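Local coordinates for DsrH (Allochromatium vinosum, PDB 2HY5), which joins DsrE and DsrF in the DsrEFH complex and probably takes part in sulfur transfer during the oxidation of intracellular sulfur, at the interface of chains B and A and the interface of chains C and A. Numbering follows the deposited sequence. Chains: chain A, DsrH; chain B, Intracellular sulfur oxidation protein dsrF; chain C, Putative sulfurtransferase dsrE.

Contact 1: the interface of chains B and A. Residues chain B 44, 83, 85, 120, 123; chain A 22-23.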
loop_
_atom_site.group_PDB
_atom_site.type_symbol
_atom_site.label_atom_id
_atom_site.label_comp_id
_atom_site.label_asym_id
_atom_site.label_seq_id
_atom_site.Cartn_x
_atom_site.Cartn_y
_atom_site.Cartn_z
ATOM N N LEU B 44 -0.168 -10.684 -14.772
ATOM C CA LEU B 44 1.182 -11.096 -14.429
ATOM C C LEU B 44 1.361 -11.122 -12.917
ATOM O O LEU B 44 0.660 -10.420 -12.183
ATOM C CB LEU B 44 2.176 -10.111 -15.059
ATOM C CG LEU B 44 3.657 -10.185 -14.683
ATOM C CD1 LEU B 44 4.261 -11.485 -15.197
ATOM C CD2 LEU B 44 4.385 -8.982 -15.275
ATOM N N ASP B 83 0.547 -14.711 -17.854
ATOM C CA ASP B 83 1.952 -15.120 -17.819
ATOM C C ASP B 83 2.110 -16.551 -17.315
ATOM O O ASP B 83 1.765 -16.850 -16.182
ATOM C CB ASP B 83 2.743 -14.162 -16.924
ATOM C CG ASP B 83 4.222 -14.480 -16.898
ATOM O OD1 ASP B 83 4.855 -14.436 -17.975
ATOM O OD2 ASP B 83 4.751 -14.776 -15.805
ATOM N N ASP B 85 4.789 -18.234 -16.440
ATOM C CA ASP B 85 5.717 -18.379 -15.325
ATOM C C ASP B 85 5.038 -18.042 -14.002
ATOM O O ASP B 85 5.296 -18.684 -12.983
ATOM C CB ASP B 85 6.938 -17.489 -15.542
ATOM C CG ASP B 85 7.800 -17.965 -16.696
ATOM O OD1 ASP B 85 8.701 -17.217 -17.129
ATOM O OD2 ASP B 85 7.580 -19.102 -17.165
ATOM N N SER B 120 7.340 -15.691 -21.214
ATOM C CA SER B 120 7.967 -14.418 -20.874
ATOM C C SER B 120 8.386 -13.556 -22.065
ATOM O O SER B 120 8.259 -12.331 -22.018
ATOM C CB SER B 120 9.174 -14.663 -19.965
ATOM O OG SER B 120 10.132 -15.495 -20.593
ATOM N N VAL B 123 5.382 -11.870 -23.499
ATOM C CA VAL B 123 4.946 -10.800 -22.606
ATOM C C VAL B 123 5.754 -9.542 -22.911
ATOM O O VAL B 123 5.198 -8.455 -23.086
ATOM C CB VAL B 123 5.166 -11.186 -21.120
ATOM C CG1 VAL B 123 4.896 -9.984 -20.212
ATOM C CG2 VAL B 123 4.248 -12.329 -20.742
ATOM N N LYS A 22 13.108 -8.818 -15.356
ATOM C CA LYS A 22 12.850 -10.042 -16.103
ATOM C C LYS A 22 12.210 -9.763 -17.462
ATOM O O LYS A 22 12.531 -10.421 -18.456
ATOM C CB LYS A 22 11.929 -10.975 -15.311
ATOM C CG LYS A 22 11.440 -12.161 -16.127
ATOM C CD LYS A 22 10.568 -13.103 -15.317
ATOM C CE LYS A 22 10.043 -14.231 -16.199
ATOM N NZ LYS A 22 9.236 -15.229 -15.444
ATOM N N PHE A 23 11.316 -8.782 -17.513
ATOM C CA PHE A 23 10.617 -8.480 -18.758
ATOM C C PHE A 23 11.181 -7.342 -19.602
ATOM O O PHE A 23 10.850 -7.231 -20.780
ATOM C CB PHE A 23 9.133 -8.226 -18.472
ATOM C CG PHE A 23 8.407 -9.431 -17.938
ATOM C CD1 PHE A 23 8.183 -9.583 -16.574
ATOM C CD2 PHE A 23 7.968 -10.426 -18.802
ATOM C CE1 PHE A 23 7.543 -10.714 -16.080
ATOM C CE2 PHE A 23 7.327 -11.561 -18.319
ATOM C CZ PHE A 23 7.109 -11.704 -16.956
HETATM O O HOH W 1 6.944 -14.208 -14.358
#
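A:Phe23 pushes its ring into a pocket of chain B lined by B:Leu44, B:Val123, B:Asp83 and the start of helix 120-129, and this is the tightly packed part of the contact. B:Leu44 comes from the opposite direction, its methyls reaching obliquely under the CE1/CZ rim of the ring: CD1 is 3.4 Å from A:Phe23 CZ, while CD2 lies near CE1. B:Val123 lies under the same face, towards the CD2/CE2 edge: with CG1 anti to its backbone N (chi1 172°), that methyl is 3.4 Å from A:Phe23 CD2. B:Asp83 stands beyond the CZ end of the ring. Its carboxylate plane is turned 75° from the ring, and OD1 is 3.7 Å from A:Phe23 CZ. Over the opposite face, near the rim, runs CG of the neighbouring A:Lys22, 4.1 Å above the plane.

The other half of the contact is polar and looser, with a water built into it. A:Lys22 stretches out fully extended past B:Ser120, whose CB is 3.9 Å from A:Lys22 CE, and its ammonium NZ makes a salt bridge and hydrogen bond of 2.7 Å to B:Asp85 OD1, using the anti lone pair of that oxygen. Water 1 joins the same NZ to B:Asp83 OD2, which is itself 4.5 Å from the ammonium. The lysine is therefore held directly by one acid and through water by a second; if both carboxylates are charged, they would probably favour the ammonium form.

In chain A both side chains leave the end of helix 16-23. The chain B side is assembled from the end of strand 79-83, the start of helix 84-89, helix 120-129 and the loop residue just after strand 38-43.

Contact 2: the interface of chains C and A. Residues chain C 1, 3, 30, 32; chain A 89-90, 92-93.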
loop_
_atom_site.group_PDB
_atom_site.type_symbol
_atom_site.label_atom_id
_atom_site.label_comp_id
_atom_site.label_asym_id
_atom_site.label_seq_id
_atom_site.Cartn_x
_atom_site.Cartn_y
_atom_site.Cartn_z
ATOM N N MET C 1 6.008 17.678 -25.842
ATOM C CA MET C 1 4.995 16.591 -25.936
ATOM C C MET C 1 3.844 16.830 -24.965
ATOM O O MET C 1 3.910 17.724 -24.120
ATOM C CB MET C 1 5.638 15.234 -25.635
ATOM C CG MET C 1 6.720 14.821 -26.617
ATOM S SD MET C 1 7.199 13.096 -26.408
ATOM C CE MET C 1 6.327 12.338 -27.787
ATOM N N PHE C 3 1.349 15.214 -22.011
ATOM C CA PHE C 3 1.302 14.188 -20.969
ATOM C C PHE C 3 -0.067 13.993 -20.344
ATOM O O PHE C 3 -0.844 14.934 -20.208
ATOM C CB PHE C 3 2.240 14.551 -19.816
ATOM C CG PHE C 3 3.690 14.372 -20.122
ATOM C CD1 PHE C 3 4.278 13.113 -20.044
ATOM C CD2 PHE C 3 4.475 15.463 -20.480
ATOM C CE1 PHE C 3 5.636 12.943 -20.322
ATOM C CE2 PHE C 3 5.829 15.304 -20.758
ATOM C CZ PHE C 3 6.410 14.044 -20.680
ATOM N N LYS C 30 9.494 22.816 -18.632
ATOM C CA LYS C 30 10.194 22.473 -19.871
ATOM C C LYS C 30 9.360 22.834 -21.096
ATOM O O LYS C 30 9.818 22.692 -22.230
ATOM C CB LYS C 30 10.508 20.978 -19.911
ATOM C CG LYS C 30 11.787 20.576 -19.202
ATOM C CD LYS C 30 11.932 19.062 -19.213
ATOM C CE LYS C 30 13.335 18.633 -18.852
ATOM N NZ LYS C 30 14.313 19.061 -19.885
ATOM N N HIS C 32 6.415 21.385 -21.813
ATOM C CA HIS C 32 5.562 20.275 -22.215
ATOM C C HIS C 32 4.151 20.546 -21.738
ATOM O O HIS C 32 3.939 21.251 -20.749
ATOM C CB HIS C 32 6.048 18.955 -21.613
ATOM C CG HIS C 32 7.346 18.474 -22.180
ATOM N ND1 HIS C 32 7.539 18.274 -23.528
ATOM C CD2 HIS C 32 8.510 18.132 -21.577
ATOM C CE1 HIS C 32 8.767 17.830 -23.734
ATOM N NE2 HIS C 32 9.375 17.735 -22.565
ATOM N N VAL A 89 11.720 13.569 -16.630
ATOM C CA VAL A 89 10.851 14.009 -17.713
ATOM C C VAL A 89 11.482 13.713 -19.078
ATOM O O VAL A 89 10.806 13.217 -19.978
ATOM C CB VAL A 89 10.555 15.519 -17.613
ATOM C CG1 VAL A 89 9.842 16.001 -18.878
ATOM C CG2 VAL A 89 9.692 15.788 -16.396
ATOM N N ASP A 90 12.768 14.017 -19.242
ATOM C CA ASP A 90 13.427 13.753 -20.520
ATOM C C ASP A 90 13.418 12.266 -20.864
ATOM O O ASP A 90 13.319 11.900 -22.033
ATOM C CB ASP A 90 14.870 14.267 -20.516
ATOM C CG ASP A 90 14.951 15.778 -20.586
ATOM O OD1 ASP A 90 14.038 16.399 -21.169
ATOM O OD2 ASP A 90 15.935 16.345 -20.071
ATOM N N THR A 92 11.069 10.106 -20.155
ATOM C CA THR A 92 9.744 9.720 -20.639
ATOM C C THR A 92 9.504 10.159 -22.078
ATOM O O THR A 92 8.743 9.514 -22.801
ATOM C CB THR A 92 8.605 10.302 -19.766
ATOM O OG1 THR A 92 8.618 11.733 -19.850
ATOM C CG2 THR A 92 8.769 9.867 -18.314
ATOM N N THR A 93 10.142 11.252 -22.497
ATOM C CA THR A 93 9.966 11.734 -23.865
ATOM C C THR A 93 10.954 11.098 -24.838
ATOM O O THR A 93 10.659 10.961 -26.027
ATOM C CB THR A 93 10.087 13.277 -23.956
ATOM O OG1 THR A 93 11.377 13.699 -23.503
ATOM C CG2 THR A 93 9.019 13.941 -23.107
HETATM O O HOH W 2 11.758 16.372 -22.311
#
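Helix 85-94 of chain A meets the edge of chain C formed by its N-terminus, strand 2-7 and the loop between helix 16-29 and strand 33-39. Towards the N-terminal strand, the C:Phe3 ring points its CE1 and CZ corner at the helix. A:Thr93 crosses it at about a right angle, with methyl CG2 3.6 Å from C:Phe3 CZ. The hydroxyl of A:Thr92 also faces this corner; it sits between its own backbone N and carbonyl carbon (chi1 64°), where it can donate to A:Val89 O at 2.6 Å, and that bond within the helix fixes its rotation. The sulfur of C:Met1, a poorly ordered residue, flanks A:Thr93.

C:His32 stands in the middle, approaching A:Val89 and A:Thr93 from the opposite direction. C:His32 CD2 is 3.7 Å from A:Val89 CG1, and C:Phe3 has the CB of this histidine at its ring edge. Both ring nitrogens are engaged: ND1 accepts at 2.8 Å from the N-terminal amine C:Met1 N, which is tilted somewhat from the ring plane and, given the disorder, may only help to set the ring's flip; NE2 meets water 2 in the ring plane, 2.8 Å away. Water 2 passes the link on to A:Asp90 OD1 and to the hydroxyl of A:Thr93.

At the far end, C:Lys30 slides past A:Val89 and bends at its last torsion (chi4 -66°) to bring the ammonium NZ to A:Asp90 OD1. This salt bridge, at 3.0 Å, reaches the oxygen on its syn side, 23° out of the carboxylate plane.

The patch lies along the later turns of helix 85-94, ahead of the last strand of DsrH, 97-101; its centre is about 24 Å from C:Cys78, the probable persulfide cysteine.

Contact 1 and contact 2 lie about 28 Å apart, measured between the centres of their C-alpha atoms, and share no residue. Chain A is what they have in common: it offers the end of helix 16-23 to DsrF in contact 1 and helix 85-94 to DsrE in contact 2. DsrH thus touches both partners through separate helices, with a lysine supplied by DsrH at one site and an acid at the other. Such an arrangement suits an assembly with two copies each of DsrE, DsrF and DsrH, in which DsrH may help to hold DsrE and DsrF together.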